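Local atomic coordinates of glycoside Hydrolase Family 43_12 (Metagenome, PDB entry 7JVH), a protein that probably hydrolyses glycosidic bonds in plant cell-wall polysaccharides such as xylan, as a family 43 glycoside hydrolase of subfamily 12. Residues Phe165-Phe177 and Gly182-Lys194. Residues are numbered along the deposited sequence; the frame is centred on the assembly and turned at random.
Sequences FNLHFGGIDPSLF and GKAYLVHNDAPEK
Phe169 lies like a lid on His188 and Leu186. Its CD1 sits over the centre of the imidazole, 3.4 Å above the ring plane, with the two planes at 38°, so the rings meet obliquely. The other side of the phenyl ring, CE2 and CZ, drops onto the forked tip of Leu186, Phe169 CE2 lying 3.5 Å from Leu186 CD1. That tip is a bump in a hollow: Leu186 CD1 is also 3.7 Å from Leu176 CD2, and Leu167 CD1 closes in more loosely. With CG of His188 set between its own N and carbonyl carbon (chi1 74°), the ring rises beneath Phe169, where NE2 hydrogen-bonds Trp207 of the next strand. Replacing His188 by an alanine is likely to open a gap under Phe169 and leave the Trp207 indole without this partner. On the face of the sheet opposite Leu176 and Leu186, Phe177 and Tyr185 run side by side, and Ser175 CB rests against Val187 CG1. Backbone bonds zip the strands together, Val187 N to Ser175 O being almost straight at 175°; beyond Pro174, Asn189 N reaches Ile172 O (2.9 Å). Asp173, in the loop just before strand 175-178, hydrogen-bonds Gly240 N through OD2 and, through OD1, a glycerol probably from the crystallisation liquor. Strands 175-178 and 184-190 form an antiparallel beta hairpin, the first two strands of one four-stranded blade in the five-bladed beta-propeller characteristic of family 43.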
ATOM      1  N   PHE A 165       7.535 -10.069 -17.739  1.00 68.36           N
ATOM      2  CA  PHE A 165       7.160 -10.322 -19.118  1.00 66.08           C
ATOM      3  C   PHE A 165       6.313  -9.117 -19.487  1.00 67.05           C
ATOM      4  O   PHE A 165       5.276  -8.875 -18.871  1.00 67.62           O
ATOM      5  CB  PHE A 165       6.320 -11.606 -19.240  1.00 66.70           C
ATOM      6  CG  PHE A 165       7.102 -12.866 -19.035  1.00 69.40           C
ATOM      7  CD1 PHE A 165       7.271 -13.396 -17.758  1.00 72.74           C
ATOM      8  CD2 PHE A 165       7.678 -13.524 -20.110  1.00 60.40           C
ATOM      9  CE1 PHE A 165       7.996 -14.571 -17.572  1.00 69.62           C
ATOM     10  CE2 PHE A 165       8.409 -14.686 -19.923  1.00 62.56           C
ATOM     11  CZ  PHE A 165       8.568 -15.210 -18.659  1.00 67.28           C
ATOM     12  N   ASN A 166       6.755  -8.339 -20.476  1.00 63.57           N
ATOM     13  CA  ASN A 166       6.021  -7.142 -20.923  1.00 63.16           C
ATOM     14  C   ASN A 166       4.805  -7.591 -21.735  1.00 74.60           C
ATOM     15  O   ASN A 166       4.946  -8.381 -22.671  1.00 74.63           O
ATOM     16  CB  ASN A 166       6.923  -6.218 -21.754  1.00 61.74           C
ATOM     17  CG  ASN A 166       7.785  -5.280 -20.903  1.00 67.97           C
ATOM     18  OD1 ASN A 166       7.295  -4.726 -19.925  1.00 65.49           O
ATOM     19  ND2 ASN A 166       9.073  -5.126 -21.241  1.00 77.99           N
ATOM     20  N   LEU A 167       3.621  -7.091 -21.363  1.00 74.14           N
ATOM     21  CA  LEU A 167       2.372  -7.434 -22.034  1.00 61.73           C
ATOM     22  C   LEU A 167       1.870  -6.276 -22.900  1.00 62.51           C
ATOM     23  O   LEU A 167       1.927  -5.111 -22.505  1.00 56.10           O
ATOM     24  CB  LEU A 167       1.313  -7.831 -21.008  1.00 56.30           C
ATOM     25  CG  LEU A 167       1.776  -8.854 -19.966  1.00 58.86           C
ATOM     26  CD1 LEU A 167       0.741  -8.984 -18.864  1.00 58.28           C
ATOM     27  CD2 LEU A 167       2.062 -10.207 -20.602  1.00 64.46           C
ATOM     28  N   HIS A 168       1.342  -6.623 -24.079  1.00 64.16           N
ATOM     29  CA  HIS A 168       1.072  -5.669 -25.158  1.00 73.51           C
ATOM     30  C   HIS A 168      -0.392  -5.216 -25.209  1.00 78.53           C
ATOM     31  O   HIS A 168      -1.089  -5.438 -26.205  1.00 77.04           O
ATOM     32  CB  HIS A 168       1.491  -6.273 -26.501  1.00 66.90           C
ATOM     33  CG  HIS A 168       2.947  -6.618 -26.584  1.00 70.03           C
ATOM     34  ND1 HIS A 168       3.447  -7.543 -27.474  1.00 60.82           N
ATOM     35  CD2 HIS A 168       4.013  -6.153 -25.888  1.00 63.00           C
ATOM     36  CE1 HIS A 168       4.755  -7.633 -27.329  1.00 70.69           C
ATOM     37  NE2 HIS A 168       5.125  -6.799 -26.372  1.00 70.97           N
ATOM     38  N   PHE A 169      -0.833  -4.531 -24.144  1.00 62.59           N
ATOM     39  CA  PHE A 169      -2.143  -3.888 -24.101  1.00 55.56           C
ATOM     40  C   PHE A 169      -2.059  -2.712 -23.142  1.00 58.32           C
ATOM     41  O   PHE A 169      -1.206  -2.702 -22.261  1.00 57.64           O
ATOM     42  CB  PHE A 169      -3.224  -4.885 -23.687  1.00 57.00           C
ATOM     43  CG  PHE A 169      -2.956  -5.552 -22.356  1.00 68.33           C
ATOM     44  CD1 PHE A 169      -3.427  -4.992 -21.181  1.00 70.68           C
ATOM     45  CD2 PHE A 169      -2.250  -6.746 -22.283  1.00 74.05           C
ATOM     46  CE1 PHE A 169      -3.200  -5.604 -19.950  1.00 64.31           C
ATOM     47  CE2 PHE A 169      -2.009  -7.349 -21.062  1.00 68.83           C
ATOM     48  CZ  PHE A 169      -2.487  -6.784 -19.897  1.00 62.59           C
ATOM     49  N   GLY A 170      -2.940  -1.728 -23.340  1.00 57.55           N
ATOM     50  CA  GLY A 170      -2.994  -0.543 -22.510  1.00 48.73           C
ATOM     51  C   GLY A 170      -3.949  -0.683 -21.339  1.00 54.08           C
ATOM     52  O   GLY A 170      -4.456  -1.756 -21.071  1.00 64.05           O
ATOM     53  N   GLY A 171      -4.198   0.428 -20.647  1.00 52.61           N
ATOM     54  CA  GLY A 171      -5.083   0.474 -19.502  1.00 57.20           C
ATOM     55  C   GLY A 171      -4.422  -0.123 -18.273  1.00 63.90           C
ATOM     56  O   GLY A 171      -3.200  -0.400 -18.260  1.00 62.22           O
ATOM     57  N   ILE A 172      -5.242  -0.348 -17.237  1.00 63.63           N
ATOM     58  CA  ILE A 172      -4.762  -0.852 -15.940  1.00 65.15           C
ATOM     59  C   ILE A 172      -5.587  -2.029 -15.429  1.00 63.83           C
ATOM     60  O   ILE A 172      -6.562  -2.453 -16.067  1.00 62.65           O
ATOM     61  CB  ILE A 172      -4.802   0.276 -14.892  1.00 62.71           C
ATOM     62  CG1 ILE A 172      -6.250   0.737 -14.637  1.00 64.67           C
ATOM     63  CG2 ILE A 172      -3.924   1.445 -15.357  1.00 57.24           C
ATOM     64  CD1 ILE A 172      -6.346   1.866 -13.642  1.00 65.80           C
ATOM     65  N   ASP A 173      -5.177  -2.549 -14.270  1.00 65.80           N
ATOM     66  CA  ASP A 173      -5.870  -3.600 -13.530  1.00 41.47           C
ATOM     67  C   ASP A 173      -5.947  -4.895 -14.325  1.00 46.85           C
ATOM     68  O   ASP A 173      -7.020  -5.478 -14.464  1.00 57.95           O
ATOM     69  CB  ASP A 173      -7.241  -3.125 -13.068  1.00 41.03           C
ATOM     70  CG  ASP A 173      -7.146  -1.940 -12.127  1.00 53.52           C
ATOM     71  OD1 ASP A 173      -6.009  -1.468 -11.871  1.00 52.27           O
ATOM     72  OD2 ASP A 173      -8.214  -1.466 -11.655  1.00 57.36           O
ATOM     73  N   PRO A 174      -4.808  -5.399 -14.843  1.00 43.19           N
ATOM     74  CA  PRO A 174      -4.778  -6.717 -15.478  1.00 47.20           C
ATOM     75  C   PRO A 174      -5.097  -7.838 -14.484  1.00 44.10           C
ATOM     76  O   PRO A 174      -4.832  -7.710 -13.294  1.00 66.28           O
ATOM     77  CB  PRO A 174      -3.322  -6.833 -15.934  1.00 44.82           C
ATOM     78  CG  PRO A 174      -2.565  -5.909 -15.036  1.00 51.19           C
ATOM     79  CD  PRO A 174      -3.487  -4.759 -14.787  1.00 42.92           C
ATOM     80  N   SER A 175      -5.651  -8.940 -14.993  1.00 63.03           N
ATOM     81  CA  SER A 175      -5.995 -10.097 -14.172  1.00 59.23           C
ATOM     82  C   SER A 175      -6.217 -11.301 -15.078  1.00 59.73           C
ATOM     83  O   SER A 175      -6.978 -11.239 -16.030  1.00 67.07           O
ATOM     84  CB  SER A 175      -7.242  -9.778 -13.336  1.00 51.00           C
ATOM     85  OG  SER A 175      -7.598 -10.808 -12.465  1.00 57.07           O
ATOM     86  N   LEU A 176      -5.529 -12.399 -14.769  1.00 53.61           N
ATOM     87  CA  LEU A 176      -5.593 -13.630 -15.537  1.00 67.50           C
ATOM     88  C   LEU A 176      -6.638 -14.582 -14.958  1.00 66.82           C
ATOM     89  O   LEU A 176      -6.968 -14.512 -13.771  1.00 65.35           O
ATOM     90  CB  LEU A 176      -4.238 -14.323 -15.534  1.00 75.15           C
ATOM     91  CG  LEU A 176      -3.056 -13.523 -16.053  1.00 73.02           C
ATOM     92  CD1 LEU A 176      -1.750 -14.112 -15.542  1.00 70.77           C
ATOM     93  CD2 LEU A 176      -3.080 -13.466 -17.568  1.00 70.34           C
ATOM     94  N   PHE A 177      -7.162 -15.456 -15.825  1.00 55.95           N
ATOM     95  CA  PHE A 177      -8.074 -16.523 -15.448  1.00 56.46           C
ATOM     96  C   PHE A 177      -7.763 -17.753 -16.291  1.00 70.96           C
ATOM     97  O   PHE A 177      -7.594 -17.646 -17.513  1.00 80.06           O
ATOM     98  CB  PHE A 177      -9.529 -16.098 -15.660  1.00 62.55           C
ATOM     99  CG  PHE A 177     -10.495 -17.246 -15.687  1.00 68.16           C
ATOM    100  CD1 PHE A 177     -10.962 -17.812 -14.511  1.00 61.84           C
ATOM    101  CD2 PHE A 177     -10.925 -17.778 -16.906  1.00 74.57           C
ATOM    102  CE1 PHE A 177     -11.837 -18.884 -14.550  1.00 58.64           C
ATOM    103  CE2 PHE A 177     -11.803 -18.850 -16.947  1.00 70.63           C
ATOM    104  CZ  PHE A 177     -12.268 -19.399 -15.766  1.00 67.17           C
ATOM    105  N   GLY A 182      -7.712 -25.830 -20.822  1.00 73.67           N
ATOM    106  CA  GLY A 182      -6.358 -25.451 -21.180  1.00 77.02           C
ATOM    107  C   GLY A 182      -6.215 -24.044 -21.734  1.00 83.06           C
ATOM    108  O   GLY A 182      -5.094 -23.567 -21.920  1.00 90.50           O
ATOM    109  N   LYS A 183      -7.336 -23.351 -21.948  1.00 80.22           N
ATOM    110  CA  LYS A 183      -7.312 -21.975 -22.403  1.00 75.82           C
ATOM    111  C   LYS A 183      -7.169 -21.009 -21.234  1.00 80.53           C
ATOM    112  O   LYS A 183      -7.766 -21.203 -20.172  1.00 82.83           O
ATOM    113  CB  LYS A 183      -8.563 -21.667 -23.224  1.00 71.16           C
ATOM    114  CG  LYS A 183      -8.612 -22.460 -24.517  1.00 69.17           C
ATOM    115  CD  LYS A 183      -9.831 -22.071 -25.341  1.00 79.59           C
ATOM    116  CE  LYS A 183      -9.935 -22.806 -26.669  1.00 85.52           C
ATOM    117  NZ  LYS A 183      -9.051 -22.174 -27.681  1.00 92.21           N
ATOM    118  N   ALA A 184      -6.356 -19.972 -21.443  1.00 81.69           N
ATOM    119  CA  ALA A 184      -6.130 -18.918 -20.471  1.00 76.65           C
ATOM    120  C   ALA A 184      -6.600 -17.590 -21.034  1.00 76.95           C
ATOM    121  O   ALA A 184      -6.554 -17.363 -22.240  1.00 77.63           O
ATOM    122  CB  ALA A 184      -4.660 -18.852 -20.125  1.00 79.16           C
ATOM    123  N   TYR A 185      -7.054 -16.713 -20.141  1.00 80.83           N
ATOM    124  CA  TYR A 185      -7.581 -15.410 -20.521  1.00 76.99           C
ATOM    125  C   TYR A 185      -7.008 -14.316 -19.640  1.00 72.50           C
ATOM    126  O   TYR A 185      -6.420 -14.576 -18.592  1.00 68.66           O
ATOM    127  CB  TYR A 185      -9.105 -15.429 -20.471  1.00 73.66           C
ATOM    128  CG  TYR A 185      -9.682 -16.514 -21.349  1.00 79.63           C
ATOM    129  CD1 TYR A 185      -9.852 -16.312 -22.714  1.00 76.83           C
ATOM    130  CD2 TYR A 185     -10.025 -17.764 -20.819  1.00 85.15           C
ATOM    131  CE1 TYR A 185     -10.364 -17.305 -23.529  1.00 80.22           C
ATOM    132  CE2 TYR A 185     -10.538 -18.764 -21.625  1.00 86.23           C
ATOM    133  CZ  TYR A 185     -10.703 -18.530 -22.980  1.00 83.76           C
ATOM    134  OH  TYR A 185     -11.211 -19.523 -23.779  1.00 76.71           O
ATOM    135  N   LEU A 186      -7.165 -13.079 -20.106  1.00 66.98           N
ATOM    136  CA  LEU A 186      -6.671 -11.918 -19.406  1.00 60.16           C
ATOM    137  C   LEU A 186      -7.697 -10.827 -19.570  1.00 52.20           C
ATOM    138  O   LEU A 186      -8.109 -10.521 -20.686  1.00 68.99           O
ATOM    139  CB  LEU A 186      -5.341 -11.486 -20.004  1.00 57.89           C
ATOM    140  CG  LEU A 186      -4.633 -10.318 -19.317  1.00 65.43           C
ATOM    141  CD1 LEU A 186      -3.154 -10.359 -19.652  1.00 77.66           C
ATOM    142  CD2 LEU A 186      -5.259  -8.962 -19.670  1.00 64.83           C
ATOM    143  N   VAL A 187      -8.125 -10.252 -18.449  1.00 48.71           N
ATOM    144  CA  VAL A 187      -9.089  -9.172 -18.451  1.00 55.33           C
ATOM    145  C   VAL A 187      -8.424  -7.935 -17.867  1.00 60.18           C
ATOM    146  O   VAL A 187      -7.540  -8.030 -16.995  1.00 60.01           O
ATOM    147  CB  VAL A 187     -10.369  -9.553 -17.677  1.00 55.99           C
ATOM    148  CG1 VAL A 187     -10.107  -9.613 -16.166  1.00 46.47           C
ATOM    149  CG2 VAL A 187     -11.502  -8.628 -18.072  1.00 61.16           C
ATOM    150  N   HIS A 188      -8.822  -6.764 -18.366  1.00 46.84           N
ATOM    151  CA  HIS A 188      -8.272  -5.513 -17.879  1.00 45.83           C
ATOM    152  C   HIS A 188      -9.206  -4.365 -18.178  1.00 57.61           C
ATOM    153  O   HIS A 188     -10.159  -4.519 -18.949  1.00 55.66           O
ATOM    154  CB  HIS A 188      -6.869  -5.276 -18.459  1.00 53.07           C
ATOM    155  CG  HIS A 188      -6.869  -4.883 -19.908  1.00 58.30           C
ATOM    156  ND1 HIS A 188      -6.734  -3.578 -20.321  1.00 72.01           N
ATOM    157  CD2 HIS A 188      -6.952  -5.627 -21.038  1.00 58.64           C
ATOM    158  CE1 HIS A 188      -6.752  -3.532 -21.646  1.00 77.93           C
ATOM    159  NE2 HIS A 188      -6.886  -4.761 -22.104  1.00 66.69           N
ATOM    160  N   ASN A 189      -8.947  -3.233 -17.502  1.00 55.41           N
ATOM    161  CA  ASN A 189      -9.615  -1.963 -17.766  1.00 57.54           C
ATOM    162  C   ASN A 189      -8.922  -1.326 -18.976  1.00 57.16           C
ATOM    163  O   ASN A 189      -7.732  -1.535 -19.186  1.00 59.93           O
ATOM    164  CB  ASN A 189      -9.580  -1.089 -16.493  1.00 62.13           C
ATOM    165  CG  ASN A 189      -9.589   0.414 -16.771  1.00 60.91           C
ATOM    166  OD1 ASN A 189      -8.614   0.957 -17.287  1.00 66.17           O
ATOM    167  ND2 ASN A 189     -10.665   1.096 -16.375  1.00 43.73           N
ATOM    168  N   ASP A 190      -9.689  -0.584 -19.777  1.00 52.86           N
ATOM    169  CA  ASP A 190      -9.157   0.133 -20.930  1.00 59.68           C
ATOM    170  C   ASP A 190      -9.990   1.384 -21.185  1.00 68.47           C
ATOM    171  O   ASP A 190     -11.030   1.579 -20.561  1.00 65.85           O
ATOM    172  CB  ASP A 190      -9.148  -0.763 -22.184  1.00 54.84           C
ATOM    173  CG  ASP A 190      -8.042  -0.385 -23.190  1.00 74.03           C
ATOM    174  OD1 ASP A 190      -7.377   0.672 -23.020  1.00 71.80           O
ATOM    175  OD2 ASP A 190      -7.833  -1.148 -24.155  1.00 81.22           O
ATOM    176  N   ALA A 191      -9.512   2.236 -22.097  1.00 72.35           N
ATOM    177  CA  ALA A 191     -10.258   3.410 -22.533  1.00 69.11           C
ATOM    178  C   ALA A 191     -11.082   3.020 -23.751  1.00 60.76           C
ATOM    179  O   ALA A 191     -10.650   2.168 -24.524  1.00 68.17           O
ATOM    180  CB  ALA A 191      -9.319   4.565 -22.851  1.00 61.08           C
ATOM    181  N   PRO A 192     -12.302   3.574 -23.922  1.00 60.57           N
ATOM    182  CA  PRO A 192     -13.137   3.226 -25.076  1.00 68.08           C
ATOM    183  C   PRO A 192     -12.676   3.972 -26.309  1.00 75.49           C
ATOM    184  O   PRO A 192     -12.107   5.041 -26.185  1.00 65.55           O
ATOM    185  CB  PRO A 192     -14.520   3.732 -24.659  1.00 61.70           C
ATOM    186  CG  PRO A 192     -14.217   4.900 -23.782  1.00 52.28           C
ATOM    187  CD  PRO A 192     -12.938   4.562 -23.035  1.00 49.66           C
ATOM    188  N   GLU A 193     -12.923   3.394 -27.486  1.00 92.52           N
ATOM    189  CA  GLU A 193     -12.649   4.056 -28.779  1.00104.19           C
ATOM    190  C   GLU A 193     -13.410   5.378 -28.853  1.00 96.79           C
ATOM    191  O   GLU A 193     -12.829   6.421 -29.175  1.00 80.03           O
ATOM    192  CB  GLU A 193     -13.065   3.178 -29.950  1.00110.62           C
ATOM    193  CG  GLU A 193     -12.181   1.970 -30.235  1.00117.55           C
ATOM    194  CD  GLU A 193     -10.764   2.352 -30.634  1.00123.62           C
ATOM    195  OE1 GLU A 193     -10.130   3.057 -29.821  1.00122.42           O
ATOM    196  OE2 GLU A 193     -10.277   1.943 -31.741  1.00122.96           O
ATOM    197  N   LYS A 194     -14.702   5.318 -28.497  1.00104.60           N
ATOM    198  CA  LYS A 194     -15.637   6.452 -28.555  1.00 96.22           C
ATOM    199  C   LYS A 194     -16.154   6.851 -27.170  1.00 77.79           C
ATOM    200  O   LYS A 194     -17.248   6.451 -26.795  1.00 74.70           O
ATOM    201  CB  LYS A 194     -16.820   6.105 -29.495  1.00 83.25           C
ATOM    202  CG  LYS A 194     -17.750   7.272 -29.821  1.00 78.17           C
ATOM    203  CD  LYS A 194     -19.134   6.828 -30.301  1.00 88.96           C
ATOM    204  CE  LYS A 194     -20.133   7.977 -30.214  1.00 87.72           C
ATOM    205  NZ  LYS A 194     -21.541   7.551 -29.957  1.00 83.06           N
TER